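Bluetongue virus COAT protein VP7 (Bluetongue virus, PDB 1BVP) forms trimers that assemble as 260 capsomers on a VP3 scaffold to build the surface layer of the viral core. Local coordinates at the interface of chains A and B. Numbering follows the deposited sequence. Chains: chain A/B, Bluetongue virus COAT protein VP7.

The interface of chains A and B. Residues chain A 118-120; chain B 272-274, 344, 348.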
ATOM      1  N   THR A 118      12.573 -12.113  12.321  1.00 13.81           N
ATOM      2  CA  THR A 118      13.331 -12.689  11.226  1.00  9.89           C
ATOM      3  C   THR A 118      13.559 -11.649  10.136  1.00 16.09           C
ATOM      4  O   THR A 118      13.483 -10.458  10.411  1.00 21.57           O
ATOM      5  CB  THR A 118      12.698 -13.986  10.695  1.00 10.23           C
ATOM      6  OG1 THR A 118      13.676 -14.723   9.932  1.00 16.32           O
ATOM      7  CG2 THR A 118      11.432 -13.739   9.914  1.00  2.33           C
ATOM      8  N   TRP A 119      13.933 -12.094   8.937  1.00 17.91           N
ATOM      9  CA  TRP A 119      14.224 -11.212   7.804  1.00 13.98           C
ATOM     10  C   TRP A 119      13.634 -11.853   6.584  1.00 11.82           C
ATOM     11  O   TRP A 119      13.465 -13.080   6.541  1.00 20.34           O
ATOM     12  CB  TRP A 119      15.745 -11.091   7.582  1.00 13.35           C
ATOM     13  CG  TRP A 119      16.468 -10.440   8.727  1.00 14.01           C
ATOM     14  CD1 TRP A 119      16.633  -9.086   8.963  1.00 12.32           C
ATOM     15  CD2 TRP A 119      16.993 -11.111   9.869  1.00 14.52           C
ATOM     16  NE1 TRP A 119      17.214  -8.893  10.204  1.00 15.13           N
ATOM     17  CE2 TRP A 119      17.439 -10.119  10.777  1.00 12.52           C
ATOM     18  CE3 TRP A 119      17.116 -12.458  10.223  1.00 17.04           C
ATOM     19  CZ2 TRP A 119      17.984 -10.436  12.005  1.00 14.40           C
ATOM     20  CZ3 TRP A 119      17.658 -12.771  11.453  1.00 17.98           C
ATOM     21  CH2 TRP A 119      18.086 -11.766  12.328  1.00 14.72           C
ATOM     22  N   GLY A 120      13.318 -11.034   5.593  1.00  9.42           N
ATOM     23  CA  GLY A 120      12.767 -11.546   4.352  1.00 10.72           C
ATOM     24  C   GLY A 120      12.895 -10.482   3.287  1.00 12.92           C
ATOM     25  O   GLY A 120      12.995  -9.286   3.601  1.00 21.88           O
TER
ATOM     26  N   SER B 272       9.488 -14.599   4.128  1.00 18.14           N
ATOM     27  CA  SER B 272      10.450 -14.364   5.197  1.00 15.86           C
ATOM     28  C   SER B 272      11.136 -15.681   5.507  1.00 17.25           C
ATOM     29  O   SER B 272      10.591 -16.793   5.309  1.00 15.66           O
ATOM     30  CB  SER B 272       9.788 -13.834   6.442  1.00 13.63           C
ATOM     31  OG  SER B 272       9.369 -12.530   6.179  1.00 22.92           O
ATOM     32  N   PHE B 273      12.334 -15.533   6.032  1.00 15.62           N
ATOM     33  CA  PHE B 273      13.179 -16.660   6.327  1.00 14.25           C
ATOM     34  C   PHE B 273      12.713 -17.532   7.487  1.00 15.09           C
ATOM     35  O   PHE B 273      12.497 -18.737   7.294  1.00 12.79           O
ATOM     36  CB  PHE B 273      14.598 -16.133   6.568  1.00 12.07           C
ATOM     37  CG  PHE B 273      15.595 -17.203   6.901  1.00 10.00           C
ATOM     38  CD1 PHE B 273      15.856 -18.245   5.986  1.00  8.10           C
ATOM     39  CD2 PHE B 273      16.274 -17.178   8.124  1.00  6.37           C
ATOM     40  CE1 PHE B 273      16.787 -19.255   6.282  1.00  4.35           C
ATOM     41  CE2 PHE B 273      17.210 -18.181   8.444  1.00  8.32           C
ATOM     42  CZ  PHE B 273      17.465 -19.224   7.508  1.00  5.07           C
ATOM     43  N   ARG B 274      12.583 -16.906   8.672  1.00 18.44           N
ATOM     44  CA  ARG B 274      12.202 -17.561   9.944  1.00 11.08           C
ATOM     45  C   ARG B 274      13.377 -18.436  10.416  1.00 13.82           C
ATOM     46  O   ARG B 274      14.116 -18.071  11.347  1.00 12.55           O
ATOM     47  CB  ARG B 274      10.892 -18.356   9.787  1.00  9.86           C
ATOM     48  CG  ARG B 274       9.722 -17.431   9.973  1.00  8.96           C
ATOM     49  CD  ARG B 274       8.420 -18.030   9.588  1.00 16.02           C
ATOM     50  NE  ARG B 274       7.331 -17.291  10.218  1.00 14.60           N
ATOM     51  CZ  ARG B 274       6.658 -16.312   9.636  1.00 15.00           C
ATOM     52  NH1 ARG B 274       6.965 -15.978   8.387  1.00 15.04           N
ATOM     53  NH2 ARG B 274       5.753 -15.619  10.335  1.00 16.38           N
ATOM     54  N   ALA B 344      20.523 -15.570   7.195  1.00 24.35           N
ATOM     55  CA  ALA B 344      19.250 -15.565   6.492  1.00 19.99           C
ATOM     56  C   ALA B 344      19.502 -15.291   5.010  1.00 26.80           C
ATOM     57  O   ALA B 344      19.048 -16.059   4.144  1.00 27.02           O
ATOM     58  CB  ALA B 344      18.310 -14.493   7.080  1.00 12.37           C
ATOM     59  N   TYR B 348      19.148 -17.772   0.647  1.00 27.39           N
ATOM     60  CA  TYR B 348      18.403 -17.491  -0.577  1.00 31.85           C
ATOM     61  C   TYR B 348      19.211 -17.746  -1.838  1.00 44.09           C
ATOM     62  O   TYR B 348      19.105 -17.020  -2.840  1.00 40.34           O
ATOM     63  CB  TYR B 348      17.871 -16.069  -0.534  1.00 25.04           C
ATOM     64  CG  TYR B 348      16.744 -15.913   0.445  1.00 19.57           C
ATOM     65  CD1 TYR B 348      16.995 -15.818   1.826  1.00 20.04           C
ATOM     66  CD2 TYR B 348      15.416 -15.878  -0.001  1.00 18.56           C
ATOM     67  CE1 TYR B 348      15.947 -15.686   2.745  1.00 17.84           C
ATOM     68  CE2 TYR B 348      14.358 -15.754   0.893  1.00 14.16           C
ATOM     69  CZ  TYR B 348      14.635 -15.654   2.264  1.00 18.24           C
ATOM     70  OH  TYR B 348      13.604 -15.492   3.138  1.00 17.71           O
TER
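A:Thr118 and A:Trp119 meet B:Phe273 and B:Arg274 where two subunits of the orbivirus VP7 homotrimer pack together. On chain A the segment is the extended loop after helix 103-116; on chain B it is the turn between helices 263-271 and 276-286, backed by helix 341-346.

Successive backbone N-H groups of chain B donate hydrogen bonds to chain A. The N of B:Phe273 points almost straight at the carbonyl O of A:Trp119, 2.7 Å away, with 172° at the hydrogen. The next amide, N of B:Arg274, reaches the side-chain hydroxyl OG1 of A:Thr118, also at 2.7 Å, but along a more bent path of 134°. That hydroxyl lies anti to its own backbone N (chi1 -162°), a rotation that turns it towards the B turn. Gripping neighbouring amides would restrain the turn.

Apolar contacts flank this pair. The methyl CG2 of A:Thr118 rests against CB of B:Ser272 at 3.8 Å. CB of A:Thr118 lies 3.7 Å from CA of B:Arg274. Backbone meets backbone at A:Gly120, whose CA sits 3.7 Å from CA of B:Ser272. On the other flank the methyl CB of B:Ala344 comes obliquely to the rim of the A:Trp119 indole, neither over its face nor in its plane, 3.9 Å from CE3 of the six-membered ring. Within chain B, CA of B:Ala344 lies over one face of the B:Phe273 ring, towards its rim, which may steady the turn against helix 341-346.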